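Local coordinates for copper-containing nitrite reductase (Hyphomicrobium denitrificans 1NES1, PDB 6TFO) that reduces nitrite to nitric oxide with copper centres, receiving electrons probably from cytochrome c, and works as a homotrimer of three-domain subunits, at the interface of chains A and B. Sequence-based numbering; all coordinates share one arbitrary frame. Chains: chain A/B, Copper-containing nitrite reductase.

Contact 1: the interface of chains A and B. Residues chain A 69, 71, 73, 102, 425; chain B 267, 318, 322.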
loop_
_atom_site.group_PDB
_atom_site.type_symbol
_atom_site.label_atom_id
_atom_site.label_comp_id
_atom_site.label_asym_id
_atom_site.label_seq_id
_atom_site.Cartn_x
_atom_site.Cartn_y
_atom_site.Cartn_z
ATOM N N GLN A 69 -18.151 -0.981 -29.623
ATOM C CA GLN A 69 -16.819 -0.450 -29.272
ATOM C C GLN A 69 -16.303 -1.306 -28.117
ATOM O O GLN A 69 -17.000 -1.415 -27.091
ATOM C CB GLN A 69 -16.894 1.017 -28.873
ATOM C CG GLN A 69 -15.537 1.645 -28.604
ATOM C CD GLN A 69 -15.668 3.069 -28.105
ATOM O OE1 GLN A 69 -16.433 3.855 -28.638
ATOM N NE2 GLN A 69 -14.873 3.443 -27.117
ATOM N N ASN A 71 -12.993 -1.532 -25.719
ATOM C CA ASN A 71 -11.748 -0.913 -25.199
ATOM C C ASN A 71 -10.913 -1.993 -24.505
ATOM O O ASN A 71 -11.372 -2.489 -23.439
ATOM C CB ASN A 71 -12.075 0.210 -24.214
ATOM C CG ASN A 71 -13.056 1.205 -24.787
ATOM O OD1 ASN A 71 -12.874 1.693 -25.911
ATOM N ND2 ASN A 71 -14.099 1.495 -24.020
ATOM N N ILE A 73 -7.639 -2.783 -22.322
ATOM C CA ILE A 73 -6.634 -2.194 -21.397
ATOM C C ILE A 73 -5.795 -3.328 -20.794
ATOM O O ILE A 73 -6.367 -4.271 -20.206
ATOM C CB ILE A 73 -7.341 -1.365 -20.315
ATOM C CG1 ILE A 73 -8.379 -0.422 -20.933
ATOM C CG2 ILE A 73 -6.300 -0.634 -19.471
ATOM C CD1 ILE A 73 -9.077 0.475 -19.934
ATOM N N THR A 102 -8.644 0.516 -28.627
ATOM C CA THR A 102 -10.097 0.398 -28.852
ATOM C C THR A 102 -10.286 0.092 -30.335
ATOM O O THR A 102 -9.406 0.474 -31.157
ATOM C CB THR A 102 -10.859 1.598 -28.296
ATOM O OG1 THR A 102 -10.854 2.591 -29.314
ATOM C CG2 THR A 102 -10.278 2.119 -26.997
ATOM N N ASP A 425 -17.902 9.773 -24.302
ATOM C CA ASP A 425 -17.723 8.586 -23.432
ATOM C C ASP A 425 -18.198 8.896 -22.001
ATOM O O ASP A 425 -18.050 8.018 -21.182
ATOM C CB ASP A 425 -16.273 8.103 -23.524
ATOM C CG ASP A 425 -15.818 7.802 -24.945
ATOM O OD1 ASP A 425 -16.528 7.080 -25.637
ATOM O OD2 ASP A 425 -14.736 8.278 -25.340
ATOM N N SER B 267 -13.686 4.571 -31.535
ATOM C CA SER B 267 -13.822 5.769 -30.731
ATOM C C SER B 267 -13.273 6.953 -31.523
ATOM O O SER B 267 -12.082 6.943 -31.909
ATOM C CB SER B 267 -13.067 5.610 -29.411
ATOM O OG SER B 267 -13.024 6.809 -28.640
ATOM N N TYR B 318 -6.024 4.575 -22.339
ATOM C CA TYR B 318 -7.479 4.836 -22.491
ATOM C C TYR B 318 -7.988 5.667 -21.312
ATOM O O TYR B 318 -8.742 6.592 -21.543
ATOM C CB TYR B 318 -8.328 3.571 -22.656
ATOM C CG TYR B 318 -9.713 3.863 -23.175
ATOM C CD1 TYR B 318 -9.884 4.409 -24.440
ATOM C CD2 TYR B 318 -10.853 3.665 -22.400
ATOM C CE1 TYR B 318 -11.143 4.728 -24.937
ATOM C CE2 TYR B 318 -12.120 3.970 -22.886
ATOM C CZ TYR B 318 -12.267 4.509 -24.157
ATOM O OH TYR B 318 -13.496 4.845 -24.671
ATOM N N ILE B 322 -10.075 9.337 -21.888
ATOM C CA ILE B 322 -11.483 9.634 -21.482
ATOM C C ILE B 322 -11.521 10.598 -20.295
ATOM O O ILE B 322 -12.592 11.218 -20.111
ATOM C CB ILE B 322 -12.308 8.354 -21.217
ATOM C CG1 ILE B 322 -11.813 7.577 -19.993
ATOM C CG2 ILE B 322 -12.346 7.488 -22.473
ATOM C CD1 ILE B 322 -12.818 6.622 -19.358
#
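B:Tyr318, the first residue of helix 318-323, pushes its phenol ring against strands 67-73 and 100-106 of chain A. The carboxamide of A:Asn71 lies over one ring face, its CG 3.8 Å from the ring centroid and the two planes 27° apart, so that amide and ring stack with an offset toward the rim. On the same face, farther out over the rim, the methyl CG2 of A:Thr102 touches CE1 of B:Tyr318 at 3.4 Å. The phenol oxygen OH of B:Tyr318 reaches the amide nitrogen NE2 of A:Gln69 at 3.1 Å, a distance that suits a hydrogen bond; here the amide stands almost upright to the ring, at 86°. An extended side chain, CG anti to the backbone N (chi1 -176°), carries that amide out to the phenol and past CB of B:Ser267.

Farther out, NE2 of A:Gln69 also donates to the carbonyl oxygen OD1 of A:Asn71 at 2.9 Å. The bond is nearly straight, lies in both amide planes and uses a lone pair of the acceptor, which would restrain how both amides turn. Behind the ring, the methyl CG2 of B:Ile322, one helical turn on, covers the opposite face and also meets OD2 of A:Asp425 at 3.8 Å. The patch seats the N-terminal cupredoxin region of chain A, together with A:Asp425 from far along the same chain, on the neighbouring subunit of the trimer, and is likely to help hold that region in place.

Contact 2: the interface of chains A and B. Residues chain A 368, 392-393, 419; chain B 227, 399-400.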
loop_
_atom_site.group_PDB
_atom_site.type_symbol
_atom_site.label_atom_id
_atom_site.label_comp_id
_atom_site.label_asym_id
_atom_site.label_seq_id
_atom_site.Cartn_x
_atom_site.Cartn_y
_atom_site.Cartn_z
ATOM N N HIS A 368 -21.278 22.052 -31.277
ATOM C CA HIS A 368 -21.154 21.694 -32.711
ATOM C C HIS A 368 -22.260 20.714 -33.062
ATOM O O HIS A 368 -22.656 19.916 -32.183
ATOM C CB HIS A 368 -19.781 21.097 -32.999
ATOM C CG HIS A 368 -19.639 20.492 -34.357
ATOM N ND1 HIS A 368 -19.252 21.233 -35.453
ATOM C CD2 HIS A 368 -19.788 19.220 -34.794
ATOM C CE1 HIS A 368 -19.191 20.451 -36.514
ATOM N NE2 HIS A 368 -19.512 19.204 -36.140
ATOM N N GLN A 392 -18.514 26.639 -37.699
ATOM C CA GLN A 392 -18.570 25.166 -37.439
ATOM C C GLN A 392 -18.857 24.874 -35.963
ATOM O O GLN A 392 -19.681 23.975 -35.702
ATOM C CB GLN A 392 -17.269 24.459 -37.806
ATOM C CG GLN A 392 -16.056 24.969 -37.034
ATOM C CD GLN A 392 -14.805 24.706 -37.827
ATOM O OE1 GLN A 392 -14.606 23.600 -38.342
ATOM N NE2 GLN A 392 -14.002 25.751 -37.984
ATOM N N THR A 393 -18.205 25.596 -35.045
ATOM C CA THR A 393 -18.131 25.249 -33.603
ATOM C C THR A 393 -17.960 26.524 -32.760
ATOM O O THR A 393 -17.069 27.358 -33.096
ATOM C CB THR A 393 -16.973 24.267 -33.370
ATOM O OG1 THR A 393 -17.125 23.084 -34.166
ATOM C CG2 THR A 393 -16.849 23.887 -31.919
ATOM N N HIS A 419 -17.352 19.359 -28.670
ATOM C CA HIS A 419 -16.321 18.800 -29.586
ATOM C C HIS A 419 -15.038 18.502 -28.802
ATOM O O HIS A 419 -14.031 18.162 -29.458
ATOM C CB HIS A 419 -16.095 19.720 -30.801
ATOM C CG HIS A 419 -15.800 18.964 -32.053
ATOM N ND1 HIS A 419 -14.601 18.330 -32.269
ATOM C CD2 HIS A 419 -16.544 18.713 -33.146
ATOM C CE1 HIS A 419 -14.612 17.744 -33.448
ATOM N NE2 HIS A 419 -15.786 17.970 -34.012
ATOM N N HIS B 227 -16.382 19.484 -41.372
ATOM C CA HIS B 227 -17.245 20.485 -40.700
ATOM C C HIS B 227 -17.847 21.415 -41.762
ATOM O O HIS B 227 -18.823 22.113 -41.418
ATOM C CB HIS B 227 -16.460 21.205 -39.594
ATOM C CG HIS B 227 -16.241 20.346 -38.392
ATOM N ND1 HIS B 227 -15.797 20.861 -37.194
ATOM C CD2 HIS B 227 -16.444 19.025 -38.189
ATOM C CE1 HIS B 227 -15.717 19.897 -36.304
ATOM N NE2 HIS B 227 -16.101 18.762 -36.892
ATOM N N GLY B 399 -12.291 20.884 -32.703
ATOM C CA GLY B 399 -13.253 20.909 -33.823
ATOM C C GLY B 399 -13.520 22.337 -34.296
ATOM O O GLY B 399 -14.521 22.562 -35.001
ATOM N N GLY B 400 -12.664 23.267 -33.888
ATOM C CA GLY B 400 -12.672 24.670 -34.315
ATOM C C GLY B 400 -11.392 25.025 -35.052
ATOM O O GLY B 400 -10.355 24.323 -34.891
#
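The imidazole of B:His227, a ligand of the catalytic type 2 copper, is met by side chains of chain A that are each turned differently against it. A:His368 stacks on one face, with CE1 over the centre of the B:His227 ring, 3.9 Å between centroids and 28° between planes. A:His419, another ligand of the same copper site, approaches from the opposite direction; the B:His227 ring points its CE1-NE2 edge at a face of A:His419, near the rim, with the planes 72° apart. NE2 of A:His419 lies 3.0 Å from NE2 of B:His227, and in this enzyme family the two nitrogens are placed to face one copper. A:Gln392 crosses at about a right angle and brings its carboxamide oxygen OE1 to ND1 of B:His227 at 3.2 Å, a weak hydrogen bond.

B:Gly399 packs beside them. Its CA sits over the face of the A:His419 ring, 3.5 Å from the centroid, while its carbonyl oxygen lies at the edge of the B:His227 ring. An alanine in place of A:His419 would probably leave the copper without a ligand from chain A and the CA of B:Gly399 without the ring it packs on.

A second shell holds A:His368, the active-site histidine characteristic of the family: its ND1 donates to the backbone O of A:Gln392 at 2.8 Å, from above the carbonyl plane. With OG1 beside the backbone N (chi1 -57°), A:Thr393 can reach across the subunit boundary, where this hydroxyl donates to the carbonyl O of B:Gly399 at 2.8 Å, again from above the carbonyl plane.

Contact 1 and contact 2 belong to one interface between neighbouring subunits, the centres of their C-alpha atoms about 22 Å apart. They share no residue, yet one short stretch of chain A reaches both, A:His419 in contact 2 and A:Asp425, in 3-10 helix 421-426, in contact 1. On chain B, B:Ser267 of contact 1 lies a few positions past B:His262, another type 2 copper ligand. Contact 2 thus builds the catalytic centre between subunits, whereas contact 1 probably steadies the N-terminal cupredoxin region against the neighbour; the proximity may relate domain tethering to the active site, though the structure alone does not show coupling.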